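Local atomic coordinates of peptide methionine sulfoxide reductase MsrA (Treponema denticola ATCC 35405, PDB entry 5FA9), a protein that probably repairs oxidised proteins by reducing methionine sulfoxide back to methionine, as a fusion of MsrA and MsrB reductase domains. Residues K298-K301 against Y307-Y310; R195-T198 against D202-D205. The protein carries 2 engineered substitutions. All coordinates share one frame; numbering follows the deposited sequence.

Contact 1: residues K298-K301 against Y307-Y310; sequences KMEK and YLPY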
loop_
_atom_site.group_PDB
_atom_site.type_symbol
_atom_site.label_atom_id
_atom_site.label_comp_id
_atom_site.label_asym_id
_atom_site.label_seq_id
_atom_site.Cartn_x
_atom_site.Cartn_y
_atom_site.Cartn_z
ATOM N N LYS B 298 4.635 34.564 4.127
ATOM C CA LYS B 298 3.492 35.472 4.108
ATOM C C LYS B 298 2.156 34.738 4.172
ATOM O O LYS B 298 1.097 35.366 4.200
ATOM C CB LYS B 298 3.543 36.344 2.851
ATOM C CG LYS B 298 4.915 36.939 2.572
ATOM C CD LYS B 298 4.821 38.193 1.720
ATOM C CE LYS B 298 6.200 38.766 1.438
ATOM N NZ LYS B 298 7.126 37.736 0.883
ATOM N N MET B 299 2.208 33.410 4.194
ATOM C CA MET B 299 1.001 32.589 4.212
ATOM C C MET B 299 0.133 32.846 5.440
ATOM O O MET B 299 -1.081 33.016 5.326
ATOM C CB MET B 299 1.365 31.104 4.140
ATOM C CG MET B 299 1.661 30.604 2.736
ATOM S SD MET B 299 2.008 28.836 2.684
ATOM C CE MET B 299 0.491 28.174 3.369
ATOM N N GLU B 300 0.762 32.871 6.611
ATOM C CA GLU B 300 0.038 33.036 7.868
ATOM C C GLU B 300 -0.621 34.411 7.990
ATOM O O GLU B 300 -1.746 34.523 8.475
ATOM C CB GLU B 300 0.982 32.799 9.049
ATOM C CG GLU B 300 0.275 32.507 10.362
ATOM C CD GLU B 300 1.132 31.692 11.312
ATOM O OE1 GLU B 300 2.342 31.540 11.042
ATOM O OE2 GLU B 300 0.596 31.203 12.328
ATOM N N LYS B 301 0.079 35.453 7.551
ATOM C CA LYS B 301 -0.446 36.812 7.635
ATOM C C LYS B 301 -1.578 37.066 6.644
ATOM O O LYS B 301 -2.447 37.901 6.894
ATOM C CB LYS B 301 0.675 37.835 7.426
ATOM C CG LYS B 301 0.998 38.671 8.665
ATOM C CD LYS B 301 0.698 37.931 9.964
ATOM C CE LYS B 301 1.332 38.627 11.159
ATOM N NZ LYS B 301 1.015 37.938 12.441
ATOM N N TYR B 307 -2.698 25.952 5.887
ATOM C CA TYR B 307 -2.110 25.234 4.761
ATOM C C TYR B 307 -0.591 25.107 4.862
ATOM O O TYR B 307 0.061 24.643 3.926
ATOM C CB TYR B 307 -2.488 25.923 3.448
ATOM C CG TYR B 307 -3.979 25.985 3.205
ATOM C CD1 TYR B 307 -4.646 24.932 2.591
ATOM C CD2 TYR B 307 -4.722 27.091 3.596
ATOM C CE1 TYR B 307 -6.009 24.981 2.370
ATOM C CE2 TYR B 307 -6.086 27.150 3.378
ATOM C CZ TYR B 307 -6.723 26.092 2.765
ATOM O OH TYR B 307 -8.082 26.146 2.545
ATOM N N LEU B 308 -0.033 25.521 5.994
ATOM C CA LEU B 308 1.411 25.438 6.215
ATOM C C LEU B 308 1.998 24.017 6.118
ATOM O O LEU B 308 3.055 23.841 5.511
ATOM C CB LEU B 308 1.772 26.049 7.575
ATOM C CG LEU B 308 1.452 27.532 7.775
ATOM C CD1 LEU B 308 1.833 27.980 9.178
ATOM C CD2 LEU B 308 2.152 28.386 6.729
ATOM N N PRO B 309 1.333 23.000 6.709
ATOM C CA PRO B 309 1.937 21.661 6.623
ATOM C C PRO B 309 2.045 21.102 5.203
ATOM O O PRO B 309 2.856 20.206 4.970
ATOM C CB PRO B 309 0.988 20.799 7.460
ATOM C CG PRO B 309 0.363 21.746 8.410
ATOM C CD PRO B 309 0.171 23.000 7.618
ATOM N N TYR B 310 1.248 21.615 4.271
ATOM C CA TYR B 310 1.311 21.152 2.889
ATOM C C TYR B 310 2.583 21.645 2.205
ATOM O O TYR B 310 3.028 21.069 1.212
ATOM C CB TYR B 310 0.076 21.604 2.108
ATOM C CG TYR B 310 -1.213 20.996 2.611
ATOM C CD1 TYR B 310 -1.487 19.647 2.419
ATOM C CD2 TYR B 310 -2.156 21.767 3.276
ATOM C CE1 TYR B 310 -2.662 19.084 2.878
ATOM C CE2 TYR B 310 -3.336 21.213 3.738
ATOM C CZ TYR B 310 -3.584 19.872 3.536
ATOM O OH TYR B 310 -4.757 19.318 3.996
#
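Met299 reaches Tyr307 and Leu308 through a chain that first runs straight and then bends. Its CG stands anti to its carbonyl carbon (chi1 -81°), CG to SD continues extended, and the turn comes at the last torsion (chi3 59°). That bend lays the methyl against the backbone of Tyr307. Met299 CE is 3.6 Å from Tyr307 C and lies at a similar distance from the carbonyl oxygen. It also meets the root of the tyrosine side chain, with Met299 CE 3.7 Å from Tyr307 CB. The Tyr307 ring itself leads away from the methionine.

Leu308 comes alongside Met299, and the two side chains run antiparallel, side by side. One branch does this work. Leu308 CD2 sits 3.8 Å from Met299 CE and equally near Met299 CB, so it spans the methionine from base to methyl. The other branch turns to Glu300, whose CG is anti to its backbone N (chi1 -161°). Glu300 crosses Leu308 at about a right angle, and Glu300 OE1 ends 4.1 Å from Leu308 CD1. The carboxylate oxygen merely brushes the methyl, at the exposed margin of an otherwise buried patch. The contact between the segments is van der Waals packing, chiefly apolar. Within 307-310, Tyr310 N bonds to Tyr307 O at 3.3 Å, which spans Leu308 and Pro309.

The packing joins two short helices, 296-299 and 308-311, across the loop between them. Helix 296-299 directly follows strand 291-295. Helix 308-311 packs against the MsrA part: Leu308 and Pro309 touch Phe113 of helix 104-115, and Tyr310 meets Gln66 and Glu67 of helix 65-74.

Contact 2: residues R195-T198 against D202-D205; sequences RPFT and DKFD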
loop_
_atom_site.group_PDB
_atom_site.type_symbol
_atom_site.label_atom_id
_atom_site.label_comp_id
_atom_site.label_asym_id
_atom_site.label_seq_id
_atom_site.Cartn_x
_atom_site.Cartn_y
_atom_site.Cartn_z
ATOM N N ARG B 195 1.248 30.390 -23.783
ATOM C CA ARG B 195 2.340 29.807 -24.550
ATOM C C ARG B 195 3.433 29.334 -23.599
ATOM O O ARG B 195 3.670 29.958 -22.566
ATOM C CB ARG B 195 2.899 30.799 -25.575
ATOM C CG ARG B 195 1.902 31.846 -26.044
ATOM C CD ARG B 195 2.493 32.759 -27.109
ATOM N NE ARG B 195 3.894 33.095 -26.870
ATOM C CZ ARG B 195 4.900 32.659 -27.622
ATOM N NH1 ARG B 195 4.661 31.866 -28.659
ATOM N NH2 ARG B 195 6.144 33.014 -27.339
ATOM N N PRO B 196 4.082 28.207 -23.938
ATOM C CA PRO B 196 5.119 27.578 -23.112
ATOM C C PRO B 196 6.241 28.530 -22.694
ATOM O O PRO B 196 6.610 29.419 -23.462
ATOM C CB PRO B 196 5.667 26.475 -24.018
ATOM C CG PRO B 196 4.559 26.150 -24.941
ATOM C CD PRO B 196 3.770 27.410 -25.138
ATOM N N PHE B 197 6.748 28.340 -21.477
ATOM C CA PHE B 197 7.905 29.070 -20.952
ATOM C C PHE B 197 7.674 30.576 -20.814
ATOM O O PHE B 197 8.628 31.339 -20.653
ATOM C CB PHE B 197 9.137 28.823 -21.834
ATOM C CG PHE B 197 9.463 27.368 -22.033
ATOM C CD1 PHE B 197 10.221 26.678 -21.103
ATOM C CD2 PHE B 197 9.017 26.695 -23.159
ATOM C CE1 PHE B 197 10.522 25.340 -21.288
ATOM C CE2 PHE B 197 9.313 25.358 -23.349
ATOM C CZ PHE B 197 10.068 24.680 -22.413
ATOM N N THR B 198 6.418 31.004 -20.871
ATOM C CA THR B 198 6.099 32.427 -20.774
ATOM C C THR B 198 5.728 32.845 -19.355
ATOM O O THR B 198 5.875 34.010 -18.987
ATOM C CB THR B 198 4.947 32.816 -21.719
ATOM O OG1 THR B 198 3.791 32.023 -21.423
ATOM C CG2 THR B 198 5.352 32.602 -23.169
ATOM N N ASP B 202 6.939 29.194 -14.248
ATOM C CA ASP B 202 7.499 28.033 -14.934
ATOM C C ASP B 202 8.806 27.592 -14.282
ATOM O O ASP B 202 8.875 26.519 -13.680
ATOM C CB ASP B 202 7.723 28.338 -16.415
ATOM C CG ASP B 202 8.261 27.144 -17.179
ATOM O OD1 ASP B 202 7.789 26.015 -16.928
ATOM O OD2 ASP B 202 9.154 27.334 -18.032
ATOM N N LYS B 203 9.839 28.418 -14.403
ATOM C CA LYS B 203 11.092 28.169 -13.701
ATOM C C LYS B 203 11.047 28.861 -12.345
ATOM O O LYS B 203 11.541 29.979 -12.187
ATOM C CB LYS B 203 12.286 28.661 -14.521
ATOM C CG LYS B 203 12.281 28.189 -15.969
ATOM C CD LYS B 203 12.267 26.673 -16.060
ATOM C CE LYS B 203 12.192 26.209 -17.506
ATOM N NZ LYS B 203 11.701 24.808 -17.619
ATOM N N PHE B 204 10.453 28.184 -11.369
ATOM C CA PHE B 204 10.172 28.784 -10.070
ATOM C C PHE B 204 10.075 27.698 -8.997
ATOM O O PHE B 204 9.389 26.692 -9.189
ATOM C CB PHE B 204 8.876 29.596 -10.148
ATOM C CG PHE B 204 8.656 30.518 -8.986
ATOM C CD1 PHE B 204 9.216 31.784 -8.974
ATOM C CD2 PHE B 204 7.874 30.127 -7.914
ATOM C CE1 PHE B 204 9.010 32.639 -7.908
ATOM C CE2 PHE B 204 7.662 30.976 -6.846
ATOM C CZ PHE B 204 8.231 32.233 -6.843
ATOM N N ASP B 205 10.758 27.897 -7.871
ATOM C CA ASP B 205 10.883 26.840 -6.872
ATOM C C ASP B 205 10.812 27.392 -5.440
ATOM O O ASP B 205 11.194 26.713 -4.483
ATOM C CB ASP B 205 12.188 26.062 -7.082
ATOM C CG ASP B 205 12.227 24.755 -6.300
ATOM O OD1 ASP B 205 11.169 24.106 -6.170
ATOM O OD2 ASP B 205 13.320 24.381 -5.818
#
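Arg195 starts a type II beta turn that places Phe197 beside Asp202 and Lys203. The Arg195 O atom receives a weak backbone bond from Thr198 N at 3.4 Å. Pro196 takes the second position of the turn. Phe197 follows with a positive phi (63°) and carries the contact with the second segment. Its CG is anti to its carbonyl carbon (chi1 -54°), which brings the ring near residues 202 and 203. Phe197 CD1 is 3.3 Å from Asp202 OD2, which approaches obliquely, with ring and carboxylate planes 78° apart. Lys203 arrives at the ring edge, near its plane, with Lys203 NZ 3.9 Å from Phe197 CE1. Thr198 closes the turn and points away from 202-205.

The two charged neighbours are also linked to each other: Lys203 NZ and Asp202 OD2 form a long salt bridge of 3.6 Å. Lys203 NZ also forms a salt bridge with Asp227. Phe197 is backbone-bonded to Gly231. The motif is a type II turn with proline second and the positive-phi Phe197 third, packed on the chain just after it, within the MsrB (SelR) part between helix 182-190 and strand 208-212.

From the N terminus, the chain first builds the MsrA part, including helices 65-74 and 104-115. Contact 2 comes next. It closes a short loop in the connection between helix 182-190 and strand 208-212. The chain then passes through the antiparallel sheet of the MsrB part. Contact 1 follows strand 291-295 and closes the loop between helices 296-299 and 308-311. The two contacts lie in series, neither nested nor crossed. The centres of contact 1 and contact 2 are about 23 Å apart, and the contacts do not touch. Contact 2 stays local to the MsrB part, whereas the second segment of contact 1 also packs on the MsrA helices and so ties the two parts together.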